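PDB 3GO2: putative L-alanine-DL-glutamate epimerase, which probably acts as a magnesium-dependent racemase or epimerase of the mandelate racemase/muconate lactonizing enzyme family. Local coordinates for residues P279-N284 / A306-H311; Q300-A305 / A333-N338. All blocks are in the same frame, centred on the assembly; numbering follows the deposited sequence.

Interactions 1 and 2 lie side by side along helix 298-310, their centres about 14 Å apart. The last turn of that helix, within 306-311, meets the end of helix 273-282, and the preceding turns, within 300-305, meet 333-338 at the end of helix 323-335. The two contacts touch directly: Asn338 ND2 of interaction 2 comes within 3.8 Å of Ala308 CB, the methyl that also packs on Phe281 in interaction 1. Neither contact forms the metal site. The side chain of Phe281 is about 14 Å from a bound magnesium ion and about 11 Å from that of the metal ligand Glu269, and interaction 2 lies away from the metal and ligand sites. Both border the second subunit.

Interaction 1 (P279-N284 / A306-H311); sequences PFFDAN and AFADAH
Phe281 reaches across from helix 273-282 and settles among Phe307, Ala308 and His311; it supplies nearly half of the 228 Å² buried, and those three most of the rest. Its CB points toward 306-311, and CG stands anti to the carbonyl carbon, beside the backbone N. Against Phe307 the rings are nearly parallel, their planes 25° apart, but they are slid past each other with centroids 5.2 Å apart. Overlap is therefore slight, and the meeting is carried by neighbouring ring atoms, Phe281 CD2 lying 3.3 Å from Phe307 CE2. Against His311 the geometry differs: the planes open to 61° and an edge of the phenyl ring is turned to the imidazole face, a T-shaped pair. The same face receives the methylene of Phe281, with CB 3.7 Å from the ring centroid and only 7° off the normal, a CH-pi contact. Farther out on the phenyl ring, CE2 touches Ala308 CB at 3.8 Å.

This aromatic cluster joins two outer helices of the modified (beta/alpha)-barrel domain of the enolase superfamily, 273-282 and 298-310, with strand 288-291 and the short helix 293-296 between them in the chain. On the 273-282 side the chain leaves the helix in a Schellman motif, Asn284 having positive phi.

No direct hydrogen bond spans the two segments, but a water does. It donates to Asp282 OD1 at 2.7 Å and lies 2.8 Å from His311 NE2, in the plane of the imidazole. Asp282 OD2 is engaged by a salt bridge to Lys278, a charge that would offset that of the carboxylate. Phe307 O also lies in the imidazole plane, 3.4 Å from His311 CD2. Gln252 of a third subunit hydrogen-bonds through NE2 to Phe281 O.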
# COMPACT_ATOMS: atom_id res chain seq x y z
N PRO A 279 -8.45 2.88 12.66
CA PRO A 279 -8.63 2.74 11.22
C PRO A 279 -9.09 4.02 10.50
O PRO A 279 -8.73 4.24 9.35
CB PRO A 279 -9.68 1.63 11.09
CG PRO A 279 -9.78 1.02 12.39
CD PRO A 279 -9.20 1.86 13.41
N PHE A 280 -9.84 4.87 11.20
CA PHE A 280 -10.30 6.11 10.63
C PHE A 280 -9.15 7.08 10.48
O PHE A 280 -9.00 7.73 9.44
CB PHE A 280 -11.44 6.70 11.47
CG PHE A 280 -12.68 5.85 11.45
CD1 PHE A 280 -13.64 6.03 10.48
CD2 PHE A 280 -12.87 4.84 12.39
CE1 PHE A 280 -14.78 5.22 10.44
CE2 PHE A 280 -13.99 4.05 12.37
CZ PHE A 280 -14.96 4.25 11.37
N PHE A 281 -8.29 7.18 11.50
CA PHE A 281 -7.17 8.10 11.40
C PHE A 281 -6.17 7.60 10.34
O PHE A 281 -5.62 8.41 9.56
CB PHE A 281 -6.49 8.27 12.76
CG PHE A 281 -7.35 8.91 13.85
CD1 PHE A 281 -8.63 9.38 13.62
CD2 PHE A 281 -6.83 9.06 15.14
CE1 PHE A 281 -9.38 9.95 14.63
CE2 PHE A 281 -7.58 9.63 16.15
CZ PHE A 281 -8.86 10.09 15.89
N ASP A 282 -5.93 6.30 10.29
CA ASP A 282 -5.02 5.73 9.28
C ASP A 282 -5.48 6.02 7.85
O ASP A 282 -4.65 6.18 6.94
CB ASP A 282 -4.90 4.22 9.49
CG ASP A 282 -4.08 3.85 10.73
OD1 ASP A 282 -3.45 4.73 11.34
OD2 ASP A 282 -4.07 2.66 11.03
N ALA A 283 -6.80 6.12 7.67
CA ALA A 283 -7.41 6.39 6.39
C ALA A 283 -7.60 7.87 6.06
O ALA A 283 -8.07 8.18 4.97
CB ALA A 283 -8.75 5.63 6.28
N ASN A 284 -7.19 8.77 6.94
CA ASN A 284 -7.43 10.22 6.74
C ASN A 284 -8.91 10.50 6.62
O ASN A 284 -9.34 11.35 5.83
CB ASN A 284 -6.73 10.75 5.49
CG ASN A 284 -5.26 10.72 5.60
OD1 ASN A 284 -4.70 11.20 6.57
ND2 ASN A 284 -4.59 10.17 4.57
N ALA A 306 -4.91 11.88 23.15
CA ALA A 306 -3.48 11.86 22.87
C ALA A 306 -3.15 11.25 21.53
O ALA A 306 -2.24 11.71 20.83
CB ALA A 306 -2.71 11.11 23.99
N PHE A 307 -3.88 10.18 21.18
CA PHE A 307 -3.71 9.49 19.91
C PHE A 307 -4.09 10.43 18.76
O PHE A 307 -3.32 10.55 17.78
CB PHE A 307 -4.56 8.21 19.92
CG PHE A 307 -4.56 7.47 18.63
CD1 PHE A 307 -3.39 7.02 18.05
CD2 PHE A 307 -5.76 7.13 18.03
CE1 PHE A 307 -3.43 6.28 16.89
CE2 PHE A 307 -5.80 6.40 16.88
CZ PHE A 307 -4.63 6.01 16.29
N ALA A 308 -5.22 11.13 18.89
CA ALA A 308 -5.63 12.10 17.91
C ALA A 308 -4.61 13.22 17.78
O ALA A 308 -4.30 13.66 16.67
CB ALA A 308 -7.02 12.70 18.30
N ASP A 309 -4.06 13.65 18.91
CA ASP A 309 -3.08 14.73 18.92
C ASP A 309 -1.87 14.40 18.04
O ASP A 309 -1.36 15.28 17.33
CB ASP A 309 -2.64 14.99 20.35
CG ASP A 309 -1.81 16.22 20.48
OD1 ASP A 309 -2.26 17.27 19.96
OD2 ASP A 309 -0.72 16.11 21.09
N ALA A 310 -1.44 13.15 18.06
CA ALA A 310 -0.26 12.73 17.26
C ALA A 310 -0.53 12.74 15.78
O ALA A 310 0.41 12.89 14.98
CB ALA A 310 0.25 11.33 17.74
N HIS A 311 -1.82 12.63 15.41
CA HIS A 311 -2.31 12.74 14.04
C HIS A 311 -2.72 14.18 13.68
O HIS A 311 -3.26 14.42 12.62
CB HIS A 311 -3.53 11.83 13.84
CG HIS A 311 -3.21 10.37 13.69
ND1 HIS A 311 -2.97 9.80 12.45
CD2 HIS A 311 -3.13 9.36 14.59
CE1 HIS A 311 -2.74 8.50 12.61
NE2 HIS A 311 -2.84 8.21 13.89
O HOH W 1 -2.46 5.40 13.74

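Interaction 2 (Q300-A305 / A333-N338); sequences QSMKIA and AAAVPN
The carboxamide of Asn338 is the flat group that meets 300-305, and it does so through ND2, which donates to Ala305 O at 3.0 Å. No side chain of 300-305 is stacked on its faces: the closest side-chain approach is Ala305 CB to OD1, at 4.4 Å. The carbonyl oxygen sits 19° out of the amide plane, and the N-H...O angle of 153° marks a moderately bent bond. In the barrel domain of the enolase superfamily, this bond ties helix 298-310 to the segment leaving helix 323-335, the next outer helix. ND2 has a second acceptor, Ile313 O, which lies just before strand 314-317. With CG between the backbone N and the carbonyl carbon (chi1 54°), the carboxamide carbon of Asn338 comes 3.8 Å from Ala305 O.

Beyond Asn338 the contact is apolar. Met302 curls at its second and third torsions and runs alongside Val336 with the opposite sense, bringing SD to 3.8 Å from Val336 CG2. Its terminal methyl, CE, reaches 4.0 Å from Ala335 CB. On the following turn Ala305 CB faces both branches of the valine, 4.0 Å from Val336 CG2 and 4.1 Å from Val336 CG1.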
# COMPACT_ATOMS: atom_id res chain seq x y z
N GLN A 300 -10.04 6.74 29.68
CA GLN A 300 -9.82 6.14 28.37
C GLN A 300 -9.88 7.22 27.28
O GLN A 300 -9.11 7.15 26.32
CB GLN A 300 -10.86 5.05 28.10
CG GLN A 300 -10.93 3.92 29.13
CD GLN A 300 -9.58 3.41 29.57
OE1 GLN A 300 -8.75 3.07 28.73
NE2 GLN A 300 -9.33 3.41 30.88
N SER A 301 -10.74 8.22 27.45
CA SER A 301 -10.88 9.29 26.48
C SER A 301 -9.62 10.15 26.40
O SER A 301 -9.33 10.68 25.33
CB SER A 301 -12.10 10.16 26.79
OG SER A 301 -13.24 9.34 26.76
N MET A 302 -8.89 10.30 27.51
CA MET A 302 -7.61 11.02 27.46
C MET A 302 -6.60 10.29 26.54
O MET A 302 -5.85 10.92 25.77
CB MET A 302 -7.02 11.22 28.88
CG MET A 302 -7.86 12.08 29.81
SD MET A 302 -8.38 13.73 29.24
CE MET A 302 -6.73 14.49 29.20
N LYS A 303 -6.62 8.95 26.58
CA LYS A 303 -5.79 8.15 25.71
C LYS A 303 -6.11 8.41 24.22
O LYS A 303 -5.21 8.63 23.39
CB LYS A 303 -5.96 6.65 26.04
CG LYS A 303 -5.57 6.24 27.46
CD LYS A 303 -5.86 4.76 27.70
CE LYS A 303 -5.58 4.37 29.13
NZ LYS A 303 -5.97 2.91 29.38
N ILE A 304 -7.40 8.39 23.90
CA ILE A 304 -7.89 8.65 22.56
C ILE A 304 -7.50 10.08 22.13
O ILE A 304 -7.04 10.31 21.00
CB ILE A 304 -9.40 8.47 22.47
CG1 ILE A 304 -9.80 7.05 22.82
CG2 ILE A 304 -9.91 8.87 21.09
CD1 ILE A 304 -11.32 6.94 23.11
N ALA A 305 -7.67 11.05 23.02
CA ALA A 305 -7.26 12.41 22.70
C ALA A 305 -5.77 12.54 22.36
O ALA A 305 -5.39 13.24 21.42
CB ALA A 305 -7.62 13.36 23.85
N ALA A 333 -12.65 18.49 28.69
CA ALA A 333 -12.37 19.64 27.82
C ALA A 333 -11.33 20.60 28.43
O ALA A 333 -10.55 21.23 27.71
CB ALA A 333 -13.66 20.40 27.53
N ALA A 334 -11.33 20.72 29.75
CA ALA A 334 -10.36 21.56 30.42
C ALA A 334 -8.90 21.13 30.25
O ALA A 334 -7.99 21.97 30.23
CB ALA A 334 -10.71 21.66 31.90
N ALA A 335 -8.67 19.81 30.13
CA ALA A 335 -7.35 19.23 30.18
C ALA A 335 -6.77 18.87 28.80
O ALA A 335 -5.55 18.66 28.66
CB ALA A 335 -7.40 17.97 31.07
N VAL A 336 -7.62 18.76 27.79
CA VAL A 336 -7.17 18.31 26.46
C VAL A 336 -6.64 19.48 25.62
O VAL A 336 -7.40 20.41 25.35
CB VAL A 336 -8.30 17.61 25.71
CG1 VAL A 336 -7.91 17.38 24.27
CG2 VAL A 336 -8.63 16.28 26.42
N PRO A 337 -5.35 19.46 25.20
CA PRO A 337 -4.89 20.60 24.39
C PRO A 337 -5.59 20.68 23.05
O PRO A 337 -5.99 21.78 22.63
CB PRO A 337 -3.39 20.32 24.16
CG PRO A 337 -3.25 18.86 24.37
CD PRO A 337 -4.26 18.51 25.44
N ASN A 338 -5.74 19.55 22.39
CA ASN A 338 -6.24 19.49 21.02
C ASN A 338 -7.78 19.45 20.99
O ASN A 338 -8.38 18.50 20.50
CB ASN A 338 -5.61 18.31 20.25
CG ASN A 338 -5.76 16.95 20.96
OD1 ASN A 338 -5.52 16.85 22.16
ND2 ASN A 338 -6.11 15.91 20.20